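Local coordinates for proliferating cell nuclear antigen (Entamoeba histolytica, PDB 3P91), which probably forms the ring-shaped sliding clamp that encircles DNA and raises the processivity of DNA polymerase delta during replication, at residues E22-T27 with V53-E58; D29-D34 with V42-N47; S137-T142 with K204-S209; A146-I151 with V228-S233. All blocks are in the same frame, centred on the assembly; numbering follows the deposited sequence.

Interaction 1 of 4, residues E22-T27 with V53-E58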
loop_
_atom_site.group_PDB
_atom_site.type_symbol
_atom_site.label_atom_id
_atom_site.label_comp_id
_atom_site.label_asym_id
_atom_site.label_seq_id
_atom_site.Cartn_x
_atom_site.Cartn_y
_atom_site.Cartn_z
ATOM N N GLU A 22 -0.446 2.627 -20.160
ATOM C CA GLU A 22 -1.335 2.580 -18.999
ATOM C C GLU A 22 -2.698 3.168 -19.322
ATOM O O GLU A 22 -3.731 2.528 -19.140
ATOM C CB GLU A 22 -0.730 3.349 -17.830
ATOM C CG GLU A 22 0.391 2.605 -17.167
ATOM C CD GLU A 22 0.066 1.137 -17.040
ATOM O OE1 GLU A 22 0.786 0.317 -17.648
ATOM O OE2 GLU A 22 -0.921 0.806 -16.345
ATOM N N SER A 23 -2.687 4.405 -19.795
ATOM C CA SER A 23 -3.902 5.095 -20.165
ATOM C C SER A 23 -4.716 4.238 -21.113
ATOM O O SER A 23 -5.920 4.088 -20.957
ATOM C CB SER A 23 -3.547 6.418 -20.826
ATOM O OG SER A 23 -2.646 7.144 -20.006
ATOM N N LEU A 24 -4.040 3.668 -22.098
ATOM C CA LEU A 24 -4.698 2.867 -23.108
ATOM C C LEU A 24 -5.357 1.651 -22.522
ATOM O O LEU A 24 -6.474 1.309 -22.882
ATOM C CB LEU A 24 -3.681 2.388 -24.130
ATOM C CG LEU A 24 -3.433 3.252 -25.360
ATOM C CD1 LEU A 24 -2.451 2.544 -26.275
ATOM C CD2 LEU A 24 -4.728 3.534 -26.092
ATOM N N LYS A 25 -4.646 0.982 -21.629
ATOM C CA LYS A 25 -5.033 -0.360 -21.226
ATOM C C LYS A 25 -6.187 -0.365 -20.233
ATOM O O LYS A 25 -6.816 -1.395 -20.007
ATOM C CB LYS A 25 -3.816 -1.138 -20.726
ATOM C CG LYS A 25 -3.739 -1.378 -19.247
ATOM C CD LYS A 25 -2.767 -2.520 -18.988
ATOM C CE LYS A 25 -2.789 -2.974 -17.548
ATOM N NZ LYS A 25 -2.325 -1.874 -16.665
ATOM N N SER A 26 -6.475 0.805 -19.671
ATOM C CA SER A 26 -7.654 1.011 -18.839
ATOM C C SER A 26 -8.954 0.979 -19.654
ATOM O O SER A 26 -10.026 0.736 -19.105
ATOM C CB SER A 26 -7.556 2.348 -18.093
ATOM O OG SER A 26 -6.471 2.362 -17.176
ATOM N N THR A 27 -8.866 1.222 -20.959
ATOM C CA THR A 27 -10.071 1.306 -21.777
ATOM C C THR A 27 -10.141 0.257 -22.888
ATOM O O THR A 27 -11.211 -0.009 -23.433
ATOM C CB THR A 27 -10.213 2.702 -22.389
ATOM O OG1 THR A 27 -9.145 2.915 -23.319
ATOM C CG2 THR A 27 -10.157 3.771 -21.295
ATOM N N VAL A 53 -11.422 5.358 -28.950
ATOM C CA VAL A 53 -10.111 5.825 -28.531
ATOM C C VAL A 53 -9.329 6.261 -29.760
ATOM O O VAL A 53 -9.379 5.602 -30.793
ATOM C CB VAL A 53 -9.309 4.717 -27.816
ATOM C CG1 VAL A 53 -8.065 5.300 -27.187
ATOM C CG2 VAL A 53 -10.169 4.016 -26.773
ATOM N N SER A 54 -8.606 7.370 -29.639
ATOM C CA SER A 54 -7.803 7.901 -30.731
ATOM C C SER A 54 -6.437 8.369 -30.247
ATOM O O SER A 54 -6.332 9.412 -29.612
ATOM C CB SER A 54 -8.518 9.079 -31.377
ATOM O OG SER A 54 -7.675 9.734 -32.303
ATOM N N LEU A 55 -5.391 7.611 -30.559
ATOM C CA LEU A 55 -4.039 7.999 -30.176
ATOM C C LEU A 55 -3.176 8.355 -31.367
ATOM O O LEU A 55 -3.208 7.697 -32.404
ATOM C CB LEU A 55 -3.342 6.888 -29.388
ATOM C CG LEU A 55 -1.815 7.004 -29.235
ATOM C CD1 LEU A 55 -1.416 8.034 -28.177
ATOM C CD2 LEU A 55 -1.199 5.649 -28.916
ATOM N N LEU A 56 -2.383 9.402 -31.197
ATOM C CA LEU A 56 -1.368 9.728 -32.168
ATOM C C LEU A 56 -0.074 10.110 -31.474
ATOM O O LEU A 56 0.006 11.151 -30.834
ATOM C CB LEU A 56 -1.822 10.880 -33.041
ATOM C CG LEU A 56 -0.728 11.324 -33.998
ATOM C CD1 LEU A 56 -0.338 10.161 -34.902
ATOM C CD2 LEU A 56 -1.186 12.526 -34.807
ATOM N N ILE A 57 0.937 9.262 -31.585
ATOM C CA ILE A 57 2.271 9.685 -31.212
ATOM C C ILE A 57 2.975 10.153 -32.474
ATOM O O ILE A 57 3.038 9.431 -33.461
ATOM C CB ILE A 57 3.077 8.564 -30.556
ATOM C CG1 ILE A 57 2.237 7.864 -29.495
ATOM C CG2 ILE A 57 4.338 9.133 -29.941
ATOM C CD1 ILE A 57 2.910 6.688 -28.875
ATOM N N GLU A 58 3.492 11.369 -32.443
ATOM C CA GLU A 58 4.135 11.939 -33.610
ATOM C C GLU A 58 5.614 11.619 -33.641
ATOM O O GLU A 58 6.185 11.204 -32.628
ATOM C CB GLU A 58 3.959 13.447 -33.604
ATOM C CG GLU A 58 2.519 13.905 -33.688
ATOM C CD GLU A 58 2.427 15.320 -34.204
ATOM O OE1 GLU A 58 2.242 15.487 -35.434
ATOM O OE2 GLU A 58 2.568 16.253 -33.379
#

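Interaction 2 of 4, residues D29-D34 with V42-N47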
loop_
_atom_site.group_PDB
_atom_site.type_symbol
_atom_site.label_atom_id
_atom_site.label_comp_id
_atom_site.label_asym_id
_atom_site.label_seq_id
_atom_site.Cartn_x
_atom_site.Cartn_y
_atom_site.Cartn_z
ATOM N N ASP A 29 -8.027 -3.625 -24.195
ATOM C CA ASP A 29 -7.077 -4.685 -23.830
ATOM C C ASP A 29 -6.094 -5.061 -24.947
ATOM O O ASP A 29 -4.884 -5.121 -24.735
ATOM C CB ASP A 29 -7.824 -5.945 -23.373
ATOM C CG ASP A 29 -8.603 -5.739 -22.075
ATOM O OD1 ASP A 29 -9.583 -6.489 -21.866
ATOM O OD2 ASP A 29 -8.243 -4.844 -21.265
ATOM N N LYS A 30 -6.618 -5.345 -26.129
ATOM C CA LYS A 30 -5.771 -5.621 -27.276
ATOM C C LYS A 30 -6.067 -4.594 -28.359
ATOM O O LYS A 30 -7.221 -4.249 -28.591
ATOM C CB LYS A 30 -6.027 -7.033 -27.804
ATOM C CG LYS A 30 -5.809 -8.119 -26.775
ATOM C CD LYS A 30 -6.406 -9.435 -27.233
ATOM C CE LYS A 30 -6.416 -10.458 -26.101
ATOM N NZ LYS A 30 -7.153 -11.697 -26.493
ATOM N N THR A 31 -5.033 -4.086 -29.015
ATOM C CA THR A 31 -5.259 -3.111 -30.071
ATOM C C THR A 31 -4.129 -3.087 -31.088
ATOM O O THR A 31 -3.008 -3.506 -30.809
ATOM C CB THR A 31 -5.512 -1.694 -29.503
ATOM O OG1 THR A 31 -6.038 -0.852 -30.536
ATOM C CG2 THR A 31 -4.237 -1.086 -28.954
ATOM N N ASN A 32 -4.446 -2.616 -32.282
ATOM C CA ASN A 32 -3.447 -2.468 -33.311
ATOM C C ASN A 32 -2.746 -1.135 -33.201
ATOM O O ASN A 32 -3.375 -0.094 -33.028
ATOM C CB ASN A 32 -4.077 -2.599 -34.693
ATOM C CG ASN A 32 -4.373 -4.025 -35.057
ATOM O OD1 ASN A 32 -3.518 -4.899 -34.938
ATOM N ND2 ASN A 32 -5.594 -4.276 -35.493
ATOM N N PHE A 33 -1.428 -1.185 -33.291
ATOM C CA PHE A 33 -0.633 0.014 -33.399
ATOM C C PHE A 33 -0.239 0.139 -34.837
ATOM O O PHE A 33 0.538 -0.658 -35.349
ATOM C CB PHE A 33 0.608 -0.084 -32.529
ATOM C CG PHE A 33 0.324 0.092 -31.082
ATOM C CD1 PHE A 33 0.781 1.201 -30.409
ATOM C CD2 PHE A 33 -0.440 -0.838 -30.401
ATOM C CE1 PHE A 33 0.504 1.368 -29.072
ATOM C CE2 PHE A 33 -0.720 -0.681 -29.057
ATOM C CZ PHE A 33 -0.249 0.421 -28.394
ATOM N N ASP A 34 -0.810 1.134 -35.496
ATOM C CA ASP A 34 -0.516 1.393 -36.887
ATOM C C ASP A 34 0.669 2.331 -36.957
ATOM O O ASP A 34 0.567 3.510 -36.638
ATOM C CB ASP A 34 -1.737 2.004 -37.574
ATOM C CG ASP A 34 -2.957 1.110 -37.488
ATOM O OD1 ASP A 34 -3.982 1.546 -36.923
ATOM O OD2 ASP A 34 -2.894 -0.032 -37.980
ATOM N N VAL A 42 -3.482 4.814 -32.967
ATOM C CA VAL A 42 -4.454 3.827 -32.530
ATOM C C VAL A 42 -5.857 4.428 -32.592
ATOM O O VAL A 42 -6.138 5.437 -31.963
ATOM C CB VAL A 42 -4.149 3.326 -31.106
ATOM C CG1 VAL A 42 -5.280 2.434 -30.593
ATOM C CG2 VAL A 42 -2.819 2.599 -31.078
ATOM N N GLN A 43 -6.721 3.814 -33.384
ATOM C CA GLN A 43 -8.108 4.232 -33.490
ATOM C C GLN A 43 -8.975 3.001 -33.419
ATOM O O GLN A 43 -8.959 2.167 -34.328
ATOM C CB GLN A 43 -8.378 4.965 -34.804
ATOM C CG GLN A 43 -8.054 6.440 -34.757
ATOM C CD GLN A 43 -8.867 7.254 -35.746
ATOM O OE1 GLN A 43 -9.639 6.708 -36.543
ATOM N NE2 GLN A 43 -8.696 8.573 -35.701
ATOM N N CYS A 44 -9.726 2.890 -32.331
ATOM C CA CYS A 44 -10.543 1.716 -32.094
ATOM C C CYS A 44 -11.557 2.017 -31.006
ATOM O O CYS A 44 -11.445 3.021 -30.297
ATOM C CB CYS A 44 -9.662 0.556 -31.656
ATOM S SG CYS A 44 -8.901 0.851 -30.056
ATOM N N MET A 45 -12.542 1.134 -30.879
ATOM C CA MET A 45 -13.551 1.232 -29.833
ATOM C C MET A 45 -13.015 0.693 -28.531
ATOM O O MET A 45 -12.124 -0.153 -28.523
ATOM C CB MET A 45 -14.797 0.443 -30.217
ATOM C CG MET A 45 -15.474 0.964 -31.463
ATOM S SD MET A 45 -17.059 0.177 -31.739
ATOM C CE MET A 45 -16.576 -1.536 -31.836
ATOM N N ASP A 46 -13.562 1.183 -27.426
ATOM C CA ASP A 46 -13.208 0.664 -26.114
ATOM C C ASP A 46 -13.653 -0.785 -26.005
ATOM O O ASP A 46 -14.340 -1.299 -26.881
ATOM C CB ASP A 46 -13.894 1.483 -25.026
ATOM C CG ASP A 46 -15.350 1.115 -24.857
ATOM O OD1 ASP A 46 -15.774 0.920 -23.707
ATOM O OD2 ASP A 46 -16.071 1.007 -25.867
ATOM N N ASN A 47 -13.267 -1.432 -24.916
ATOM C CA ASN A 47 -13.692 -2.797 -24.623
ATOM C C ASN A 47 -15.188 -3.049 -24.789
ATOM O O ASN A 47 -15.594 -4.073 -25.336
ATOM C CB ASN A 47 -13.284 -3.169 -23.195
ATOM C CG ASN A 47 -11.852 -3.647 -23.109
ATOM O OD1 ASN A 47 -11.387 -4.392 -23.967
ATOM N ND2 ASN A 47 -11.142 -3.214 -22.077
#

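Interaction 3 of 4, residues S137-T142 with K204-S209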
loop_
_atom_site.group_PDB
_atom_site.type_symbol
_atom_site.label_atom_id
_atom_site.label_comp_id
_atom_site.label_asym_id
_atom_site.label_seq_id
_atom_site.Cartn_x
_atom_site.Cartn_y
_atom_site.Cartn_z
ATOM N N SER A 137 -18.799 21.609 -30.882
ATOM C CA SER A 137 -19.098 21.632 -29.453
ATOM C C SER A 137 -19.633 22.978 -28.984
ATOM O O SER A 137 -19.338 24.013 -29.579
ATOM C CB SER A 137 -17.867 21.214 -28.644
ATOM O OG SER A 137 -16.742 22.004 -28.975
ATOM N N ASP A 138 -20.431 22.943 -27.919
ATOM C CA ASP A 138 -21.032 24.140 -27.325
ATOM C C ASP A 138 -20.080 24.826 -26.355
ATOM O O ASP A 138 -20.128 26.040 -26.178
ATOM C CB ASP A 138 -22.327 23.781 -26.596
ATOM C CG ASP A 138 -23.451 23.392 -27.542
ATOM O OD1 ASP A 138 -24.261 22.512 -27.168
ATOM O OD2 ASP A 138 -23.534 23.972 -28.650
ATOM N N ALA A 139 -19.219 24.036 -25.723
ATOM C CA ALA A 139 -18.231 24.566 -24.794
ATOM C C ALA A 139 -17.018 23.657 -24.718
ATOM O O ALA A 139 -17.134 22.438 -24.838
ATOM C CB ALA A 139 -18.839 24.747 -23.415
ATOM N N ILE A 140 -15.852 24.263 -24.519
ATOM C CA ILE A 140 -14.609 23.518 -24.388
ATOM C C ILE A 140 -13.961 23.838 -23.053
ATOM O O ILE A 140 -13.547 24.965 -22.803
ATOM C CB ILE A 140 -13.624 23.843 -25.522
ATOM C CG1 ILE A 140 -14.209 23.421 -26.867
ATOM C CG2 ILE A 140 -12.314 23.143 -25.290
ATOM C CD1 ILE A 140 -13.425 23.924 -28.038
ATOM N N ILE A 141 -13.869 22.828 -22.200
ATOM C CA ILE A 141 -13.385 23.028 -20.852
ATOM C C ILE A 141 -11.982 22.500 -20.662
ATOM O O ILE A 141 -11.666 21.391 -21.069
ATOM C CB ILE A 141 -14.292 22.328 -19.860
ATOM C CG1 ILE A 141 -15.710 22.879 -19.989
ATOM C CG2 ILE A 141 -13.760 22.511 -18.465
ATOM C CD1 ILE A 141 -16.744 22.025 -19.344
ATOM N N THR A 142 -11.143 23.309 -20.034
ATOM C CA THR A 142 -9.781 22.913 -19.726
ATOM C C THR A 142 -9.569 23.035 -18.229
ATOM O O THR A 142 -9.969 24.019 -17.615
ATOM C CB THR A 142 -8.759 23.781 -20.460
ATOM O OG1 THR A 142 -8.904 23.598 -21.875
ATOM C CG2 THR A 142 -7.353 23.407 -20.033
ATOM N N LYS A 204 -22.201 28.408 -26.013
ATOM C CA LYS A 204 -23.581 28.017 -25.712
ATOM C C LYS A 204 -23.701 27.107 -24.488
ATOM O O LYS A 204 -23.028 26.082 -24.402
ATOM C CB LYS A 204 -24.229 27.342 -26.920
ATOM C CG LYS A 204 -25.652 26.889 -26.677
ATOM C CD LYS A 204 -26.167 26.053 -27.831
ATOM C CE LYS A 204 -26.129 26.829 -29.141
ATOM N NZ LYS A 204 -26.474 25.972 -30.312
ATOM N N ASP A 205 -24.567 27.481 -23.546
ATOM C CA ASP A 205 -24.810 26.662 -22.363
ATOM C C ASP A 205 -25.140 25.234 -22.757
ATOM O O ASP A 205 -25.839 24.998 -23.737
ATOM C CB ASP A 205 -25.944 27.244 -21.524
ATOM C CG ASP A 205 -25.534 28.507 -20.793
ATOM O OD1 ASP A 205 -26.329 28.993 -19.966
ATOM O OD2 ASP A 205 -24.415 29.009 -21.038
ATOM N N VAL A 206 -24.641 24.275 -21.993
ATOM C CA VAL A 206 -24.795 22.892 -22.395
ATOM C C VAL A 206 -24.699 21.956 -21.205
ATOM O O VAL A 206 -23.886 22.161 -20.304
ATOM C CB VAL A 206 -23.750 22.533 -23.472
ATOM C CG1 VAL A 206 -22.371 22.984 -23.039
ATOM C CG2 VAL A 206 -23.780 21.055 -23.784
ATOM N N THR A 207 -25.553 20.939 -21.198
ATOM C CA THR A 207 -25.538 19.919 -20.155
ATOM C C THR A 207 -25.801 18.569 -20.796
ATOM O O THR A 207 -26.591 18.475 -21.733
ATOM C CB THR A 207 -26.638 20.158 -19.100
ATOM O OG1 THR A 207 -26.677 21.542 -18.730
ATOM C CG2 THR A 207 -26.385 19.305 -17.859
ATOM N N ALA A 208 -25.156 17.524 -20.284
ATOM C CA ALA A 208 -25.341 16.175 -20.815
ATOM C C ALA A 208 -24.908 15.126 -19.805
ATOM O O ALA A 208 -24.059 15.395 -18.963
ATOM C CB ALA A 208 -24.567 16.007 -22.118
ATOM N N SER A 209 -25.493 13.933 -19.894
ATOM C CA SER A 209 -25.131 12.819 -19.017
ATOM C C SER A 209 -24.328 11.760 -19.759
ATOM O O SER A 209 -24.521 11.551 -20.958
ATOM C CB SER A 209 -26.375 12.171 -18.425
ATOM O OG SER A 209 -27.107 13.104 -17.663
HETATM O O HOH W 1 -26.845 22.808 -25.688
#

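Interaction 4 of 4, residues A146-I151 with V228-S233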
loop_
_atom_site.group_PDB
_atom_site.type_symbol
_atom_site.label_atom_id
_atom_site.label_comp_id
_atom_site.label_asym_id
_atom_site.label_seq_id
_atom_site.Cartn_x
_atom_site.Cartn_y
_atom_site.Cartn_z
ATOM N N ALA A 146 -5.438 16.110 -13.077
ATOM C CA ALA A 146 -5.350 15.434 -11.791
ATOM C C ALA A 146 -6.539 15.769 -10.889
ATOM O O ALA A 146 -7.016 14.915 -10.141
ATOM C CB ALA A 146 -4.041 15.780 -11.107
ATOM N N GLU A 147 -7.014 17.009 -10.956
ATOM C CA GLU A 147 -8.208 17.399 -10.210
ATOM C C GLU A 147 -9.432 16.767 -10.847
ATOM O O GLU A 147 -10.369 16.374 -10.159
ATOM C CB GLU A 147 -8.365 18.920 -10.161
ATOM N N PHE A 148 -9.422 16.658 -12.167
ATOM C CA PHE A 148 -10.522 15.993 -12.845
ATOM C C PHE A 148 -10.577 14.504 -12.508
ATOM O O PHE A 148 -11.654 13.914 -12.409
ATOM C CB PHE A 148 -10.440 16.180 -14.355
ATOM C CG PHE A 148 -11.572 15.538 -15.088
ATOM C CD1 PHE A 148 -12.848 16.067 -15.007
ATOM C CD2 PHE A 148 -11.375 14.392 -15.831
ATOM C CE1 PHE A 148 -13.901 15.472 -15.674
ATOM C CE2 PHE A 148 -12.421 13.793 -16.491
ATOM C CZ PHE A 148 -13.684 14.333 -16.418
ATOM N N LEU A 149 -9.414 13.893 -12.335
ATOM C CA LEU A 149 -9.373 12.488 -11.978
ATOM C C LEU A 149 -9.926 12.286 -10.571
ATOM O O LEU A 149 -10.719 11.376 -10.318
ATOM C CB LEU A 149 -7.944 11.965 -12.068
ATOM C CG LEU A 149 -7.736 10.536 -11.579
ATOM C CD1 LEU A 149 -8.714 9.590 -12.253
ATOM C CD2 LEU A 149 -6.306 10.124 -11.827
ATOM N N LYS A 150 -9.503 13.141 -9.653
ATOM C CA LYS A 150 -9.963 13.044 -8.276
ATOM C C LYS A 150 -11.475 12.995 -8.258
ATOM O O LYS A 150 -12.087 12.198 -7.543
ATOM C CB LYS A 150 -9.489 14.255 -7.481
ATOM C CG LYS A 150 -10.000 14.287 -6.068
ATOM C CD LYS A 150 -9.698 15.623 -5.419
ATOM C CE LYS A 150 -9.761 15.516 -3.902
ATOM N NZ LYS A 150 -10.989 14.807 -3.437
ATOM N N ILE A 151 -12.068 13.860 -9.071
ATOM C CA ILE A 151 -13.503 14.005 -9.100
ATOM C C ILE A 151 -14.160 12.744 -9.616
ATOM O O ILE A 151 -15.089 12.237 -9.004
ATOM C CB ILE A 151 -13.911 15.188 -9.958
ATOM C CG1 ILE A 151 -13.361 16.478 -9.347
ATOM C CG2 ILE A 151 -15.422 15.252 -10.081
ATOM C CD1 ILE A 151 -13.730 17.724 -10.118
ATOM N N VAL A 228 -6.679 18.397 -18.688
ATOM C CA VAL A 228 -7.551 17.623 -19.565
ATOM C C VAL A 228 -8.496 18.569 -20.290
ATOM O O VAL A 228 -8.973 19.536 -19.701
ATOM C CB VAL A 228 -8.375 16.577 -18.790
ATOM C CG1 VAL A 228 -9.217 17.242 -17.725
ATOM C CG2 VAL A 228 -9.247 15.772 -19.750
ATOM N N LYS A 229 -8.758 18.303 -21.565
ATOM C CA LYS A 229 -9.700 19.120 -22.310
ATOM C C LYS A 229 -10.964 18.358 -22.689
ATOM O O LYS A 229 -10.917 17.367 -23.415
ATOM C CB LYS A 229 -9.056 19.726 -23.554
ATOM C CG LYS A 229 -9.823 20.924 -24.081
ATOM C CD LYS A 229 -9.210 21.470 -25.339
ATOM C CE LYS A 229 -9.507 20.567 -26.510
ATOM N NZ LYS A 229 -9.154 21.221 -27.798
ATOM N N LEU A 230 -12.096 18.841 -22.189
ATOM C CA LEU A 230 -13.382 18.248 -22.486
ATOM C C LEU A 230 -14.139 19.149 -23.444
ATOM O O LEU A 230 -14.464 20.291 -23.117
ATOM C CB LEU A 230 -14.198 18.091 -21.212
ATOM C CG LEU A 230 -13.628 17.355 -20.000
ATOM C CD1 LEU A 230 -12.366 18.020 -19.478
ATOM C CD2 LEU A 230 -14.682 17.315 -18.904
ATOM N N SER A 231 -14.422 18.631 -24.630
ATOM C CA SER A 231 -15.230 19.347 -25.597
ATOM C C SER A 231 -16.659 18.857 -25.493
ATOM O O SER A 231 -16.951 17.699 -25.778
ATOM C CB SER A 231 -14.686 19.130 -26.995
ATOM O OG SER A 231 -13.410 19.721 -27.114
ATOM N N LEU A 232 -17.549 19.761 -25.102
ATOM C CA LEU A 232 -18.890 19.408 -24.652
ATOM C C LEU A 232 -20.010 19.817 -25.622
ATOM O O LEU A 232 -20.084 20.966 -26.048
ATOM C CB LEU A 232 -19.123 20.046 -23.280
ATOM C CG LEU A 232 -20.328 19.642 -22.431
ATOM C CD1 LEU A 232 -20.406 18.134 -22.319
ATOM C CD2 LEU A 232 -20.214 20.278 -21.056
ATOM N N SER A 233 -20.876 18.861 -25.957
ATOM C CA SER A 233 -22.059 19.108 -26.777
ATOM C C SER A 233 -23.271 18.409 -26.157
ATOM O O SER A 233 -23.132 17.354 -25.540
ATOM C CB SER A 233 -21.854 18.577 -28.192
ATOM O OG SER A 233 -20.604 18.969 -28.717
#

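Interaction 1 of 4, residues E22-T27 with V53-E58
In the helix-on-sheet layer of the N-terminal half of the clamp, L24 of helix 14-25 lies over V53 and L55 of strand 52-57. The two methyl groups at the tip of L24 divide the work: CD2 approaches V53 CG1 at 3.9 Å, while CD1 stands 4.3 Å from L55 CD2. A branched leucine suits this place because it can reach two residues on the same side of one strand. L24 and V53 cross obliquely, and L24 also packs against L77 of helix 77-84. In PCNA clamps such helices line the central channel, and their apolar sides rest on the sheets that form the outer surface of the ring.

V53 has CG1 anti to its own nitrogen (chi1 -170°), which aims the second methyl, CG2, at T27, where OG1 lies 3.8 Å away. The T27 hydroxyl is not left bare in this buried setting, since OG1 donates to the carbonyl O of L24 over 3.1 Å, tilted 32° from the carbonyl plane. T27 N donates to the same oxygen from the same face. Two donors thus share L24 O, and the OG1 bond restrains the rotation of the threonine side chain, which also touches F251 of strand 247-253.

Interaction 2 of 4, residues D29-D34 with V42-N47
V42 sits between two residues of the facing strand, and its two methyls have separate tasks. CG2 lies over one face of the F33 ring, 3.9 Å from the centroid and only 10° off the ring normal, a well-centred CH-pi contact. CG1, held anti to the V42 nitrogen (chi1 172°), meets T31 tip to tip, with OG1 at 3.4 Å. A small beta-branched valine fits here because it offers one methyl to the ring and one to the threonine. T31 OG1 also lies 3.4 Å from C44 SG.

At the other end of the contact, D29 and N47 meet with their side chains at about a right angle and the carboxylate and amide planes 54° apart. N47 ND2 donates to D29 OD2 at 3.4 Å, and N47 OD1 receives a hydrogen bond from D29 N at 3.5 Å; both bonds are weak.

These residues belong to the antiparallel beta hairpin of strands 30-36 and 39-45. Strand 71-76 flanks one side, with I75 against F33, and strand 52-57 the other, with L55 against V42; L77 packs on both T31 and F33. Next to N47, D46 OD2 accepts hydrogen bonds from the backbone N of V50 and of S51, which ties D46 to the loop before strand 52-57.

Asparagine suits the exposed end because its amide can both give and take a hydrogen bond, but the length of both bonds implies a loose polar clasp on an exposed edge, whereas the buried end relies on apolar packing.

Interaction 3 of 4, residues S137-T142 with K204-S209
D138 OD1 accepts a hydrogen bond from a water 3.0 Å away, and the same water donates to the carbonyl O of D205 at 3.1 Å, bridging the two segments. D138 belongs to a classic beta bulge: it and A139 both face L232 on the adjacent strand 227-232, at the start of strand 139-144. The partner segment begins where the chain has left strand 199-202, the other neighbour of strand 139-144, and goes on into strand 206-211 of a different sheet, so the contact lies where the long sheet that spans both halves of the chain meets the four-stranded sheet of strand 206-211.

The backbone joins them directly as well. K204 N donates to D138 O over 3.2 Å with an N-H...O angle of 149°, the donor lying 22° from the carbonyl plane. The K204 side chain then runs past the carboxylate, its CD reaching D138 OD2 at 3.5 Å. With a bend at chi3 (-59°), NZ ends 3.9 Å from that oxygen, a long salt bridge that probably contributes modest attraction at this exposed edge. Aspartate suits the position because one carboxylate oxygen can hold the water while the other faces the lysine.

Beside the polar groups the contact turns apolar. V206 and A139 both touch C167 of strand 162-167, and the short side chain of A139 suits a spot shared with these two neighbours. V206 CG1, placed between its own nitrogen and carbonyl carbon, lies 3.6 Å from D138 CB and 4.0 Å from A139 CB.

Interaction 4 of 4, residues A146-I151 with V228-S233
F148 leaves helix 145-158 with CG anti to the backbone N (chi1 -179°), which carries the ring out toward strand 227-232. Its CB already touches the strand, 3.7 Å from V228 CG1. That same methyl stays with the side chain as the ring begins: CG is 3.9 Å from V228 CG1, and CD2 follows at 4.0 Å. Farther along, the ring passes to the next residue on this side of the strand. CE1 approaches L230 CD2 at 3.8 Å, and CZ, at the tip, is 4.0 Å from that methyl.

V228 meets the phenylalanine at about a right angle, whereas L230 comes to it from the opposite direction. Both methyls lie obliquely to the ring. Valine and leucine suit alternate places on the strand: the short V228 meets the base of F148, and the longer L230 reaches the far part of its ring.

All three side chains are buried. M240 of strand 238-244 touches both F148 and V228, L143 of strand 139-144 joins F148, and A219, in a loop, touches the F148 side chain. On another side of the same helix, K150 NZ forms a salt bridge with D154 and donates a hydrogen bond to A86 O of the second subunit, so the helix that is anchored here on its own sheet also takes part in the contact between subunits.

A large aromatic residue reaching from a helix onto aliphatic side chains of a strand is ordinary helix-on-sheet packing, here in the C-terminal half of the PCNA clamp, where helices line the channel and sheets back them.

In the fold
From the N terminus, interaction 1 opens at residues 22-27 and closes at 53-58; interaction 2 ties 29-34 to 42-47, so along the chain the hairpin contact falls between the two segments of interaction 1. The two touch, with L24 against F33 and strands 39-45 and 52-57 paired. In the C-terminal half, interactions 3 and 4 cross. Interaction 3, opened at 137-142, closes at 204-209 and joins the long antiparallel sheet to the four-stranded one; interaction 4, opened at 146-151 before that closure, closes at 228-233 and sets helix 145-158 on the long sheet. They touch through neighbouring strands 139-144 and 227-232. All four reach the long sheet, which spans both halves of the chain.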